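Local coordinates for protein nucleoside diphosphate kinase (PDB 1XQI) that transfers the gamma phosphate of ATP to nucleoside diphosphates, probably by a ping-pong mechanism through a phosphorylated enzyme intermediate, to make other nucleoside triphosphates, at residues A[16-21]-A[126-131]. The protein carries 6 engineered substitutions. Residues are numbered along the deposited sequence; the frame is centred on the assembly and turned at random.
Sequences EKTLLI and RAVEIV
Helix 127-131 lies over strand 17-21 with their axes 39° apart, and T18 fills the tight middle of the contact. Its methyl CG2 meets V131 CG2 tip to tip at 3.6 Å and also lies near CB of A127, while OG1, anti to the backbone N (chi1 -171°), passes obliquely beside V128 CG2. A water here accepts from T18 OG1 and donates to V128 O. Farther along the strand, L20 CD1 crosses V131 CG1 at 3.9 Å, where the packing thins. Helix 127-135 on the sheet belongs to the ferredoxin-like alpha/beta sandwich of NDP kinases. K17 and L19 point away from it and meet helix 177-187. T18 is hydrogen-bonded through its backbone to L122 of strand 117-123, and R132, which by similarity binds ATP, follows directly in the helix. The outer end is polar and wetter. The extended E16 side chain reaches the first turn of the helix, where OE2 accepts a nearly straight hydrogen bond from V128 N (3.0 Å, 163°) through its anti lone pair; the helix N-terminus would probably stabilise the carboxylate's negative charge. An alanine here, lacking the carboxylate, would probably weaken the hold of the strand's start on the helix N-terminus, since V128 N would lose its OE2 partner. A water weakly linked to E16 OE1 accepts from R126 N. On the solvent side, R126 NE donates in the guanidinium plane to E129 OE1 at 3.0 Å, within a salt bridge.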
loop_
_atom_site.group_PDB
_atom_site.type_symbol
_atom_site.label_atom_id
_atom_site.label_comp_id
_atom_site.label_asym_id
_atom_site.label_seq_id
_atom_site.Cartn_x
_atom_site.Cartn_y
_atom_site.Cartn_z
ATOM N N GLU A 16 -1.453 -14.990 14.390
ATOM C CA GLU A 16 -2.237 -13.804 14.760
ATOM C C GLU A 16 -2.018 -12.611 13.799
ATOM O O GLU A 16 -0.952 -12.461 13.204
ATOM C CB GLU A 16 -1.889 -13.457 16.226
ATOM C CG GLU A 16 -2.225 -12.061 16.704
ATOM C CD GLU A 16 -2.039 -11.866 18.223
ATOM O OE1 GLU A 16 -2.167 -12.846 18.991
ATOM O OE2 GLU A 16 -1.763 -10.721 18.669
ATOM N N LYS A 17 -3.045 -11.788 13.633
ATOM C CA LYS A 17 -3.068 -10.718 12.652
ATOM C C LYS A 17 -3.566 -9.491 13.350
ATOM O O LYS A 17 -4.274 -9.584 14.356
ATOM C CB LYS A 17 -4.089 -11.024 11.566
ATOM C CG LYS A 17 -3.587 -11.846 10.462
ATOM C CD LYS A 17 -4.630 -12.039 9.389
ATOM C CE LYS A 17 -5.100 -13.471 9.345
ATOM N NZ LYS A 17 -6.246 -13.622 10.237
ATOM N N THR A 18 -3.290 -8.325 12.806
ATOM C CA THR A 18 -3.854 -7.121 13.401
ATOM C C THR A 18 -4.117 -6.089 12.324
ATOM O O THR A 18 -3.563 -6.178 11.239
ATOM C CB THR A 18 -2.939 -6.553 14.520
ATOM O OG1 THR A 18 -3.625 -5.506 15.223
ATOM C CG2 THR A 18 -1.583 -6.056 13.925
ATOM N N LEU A 19 -4.971 -5.120 12.616
ATOM C CA LEU A 19 -5.318 -4.110 11.638
ATOM C C LEU A 19 -4.648 -2.804 12.039
ATOM O O LEU A 19 -4.781 -2.331 13.199
ATOM C CB LEU A 19 -6.842 -3.944 11.618
ATOM C CG LEU A 19 -7.615 -3.109 10.585
ATOM C CD1 LEU A 19 -7.378 -1.641 10.754
ATOM C CD2 LEU A 19 -7.279 -3.560 9.179
ATOM N N LEU A 20 -3.947 -2.215 11.077
ATOM C CA LEU A 20 -3.348 -0.909 11.246
ATOM C C LEU A 20 -3.873 0.059 10.185
ATOM O O LEU A 20 -3.947 -0.287 9.016
ATOM C CB LEU A 20 -1.806 -1.015 11.204
ATOM C CG LEU A 20 -1.192 0.363 11.482
ATOM C CD1 LEU A 20 -0.629 0.572 12.923
ATOM C CD2 LEU A 20 -0.190 0.663 10.393
ATOM N N ILE A 21 -4.232 1.276 10.597
ATOM C CA ILE A 21 -4.684 2.335 9.661
ATOM C C ILE A 21 -3.752 3.527 9.732
ATOM O O ILE A 21 -3.555 4.086 10.814
ATOM C CB ILE A 21 -6.085 2.873 10.017
ATOM C CG1 ILE A 21 -7.061 1.694 10.186
ATOM C CG2 ILE A 21 -6.546 3.912 8.951
ATOM C CD1 ILE A 21 -8.469 2.084 10.542
ATOM N N ARG A 126 2.177 -12.715 17.928
ATOM C CA ARG A 126 1.682 -11.682 18.894
ATOM C C ARG A 126 1.570 -10.285 18.310
ATOM O O ARG A 126 1.870 -9.270 18.970
ATOM C CB ARG A 126 2.504 -11.707 20.182
ATOM C CG ARG A 126 2.484 -13.090 20.789
ATOM C CD ARG A 126 3.404 -13.229 21.992
ATOM N NE ARG A 126 2.831 -12.522 23.124
ATOM C CZ ARG A 126 3.288 -12.576 24.360
ATOM N NH1 ARG A 126 4.338 -13.323 24.644
ATOM N NH2 ARG A 126 2.686 -11.875 25.305
ATOM N N ALA A 127 1.088 -10.262 17.074
ATOM C CA ALA A 127 1.022 -9.088 16.253
ATOM C C ALA A 127 0.386 -7.915 16.919
ATOM O O ALA A 127 0.808 -6.800 16.676
ATOM C CB ALA A 127 0.273 -9.385 14.975
ATOM N N VAL A 128 -0.642 -8.152 17.731
ATOM C CA VAL A 128 -1.456 -7.072 18.273
ATOM C C VAL A 128 -0.654 -6.279 19.281
ATOM O O VAL A 128 -0.589 -5.040 19.169
ATOM C CB VAL A 128 -2.815 -7.592 18.864
ATOM C CG1 VAL A 128 -3.541 -6.536 19.724
ATOM C CG2 VAL A 128 -3.735 -8.036 17.768
ATOM N N GLU A 129 -0.040 -6.972 20.248
ATOM C CA GLU A 129 0.835 -6.305 21.206
ATOM C C GLU A 129 2.071 -5.675 20.519
ATOM O O GLU A 129 2.464 -4.548 20.882
ATOM C CB GLU A 129 1.382 -7.258 22.258
ATOM C CG GLU A 129 0.428 -8.148 22.915
ATOM C CD GLU A 129 1.139 -9.435 23.374
ATOM O OE1 GLU A 129 0.540 -10.540 23.154
ATOM O OE2 GLU A 129 2.304 -9.341 23.914
ATOM N N ILE A 130 2.691 -6.437 19.602
ATOM C CA ILE A 130 3.911 -6.015 18.892
ATOM C C ILE A 130 3.698 -4.629 18.259
ATOM O O ILE A 130 4.407 -3.658 18.603
ATOM C CB ILE A 130 4.367 -7.047 17.796
ATOM C CG1 ILE A 130 4.952 -8.317 18.400
ATOM C CG2 ILE A 130 5.359 -6.388 16.818
ATOM C CD1 ILE A 130 5.901 -8.064 19.530
ATOM N N VAL A 131 2.696 -4.563 17.382
ATOM C CA VAL A 131 2.195 -3.337 16.759
ATOM C C VAL A 131 1.772 -2.256 17.766
ATOM O O VAL A 131 2.113 -1.083 17.610
ATOM C CB VAL A 131 1.064 -3.657 15.729
ATOM C CG1 VAL A 131 0.428 -2.401 15.193
ATOM C CG2 VAL A 131 1.628 -4.554 14.574
HETATM O O HOH W 1 0.190 -14.785 18.116
HETATM O O HOH W 2 -2.376 -3.820 17.386
#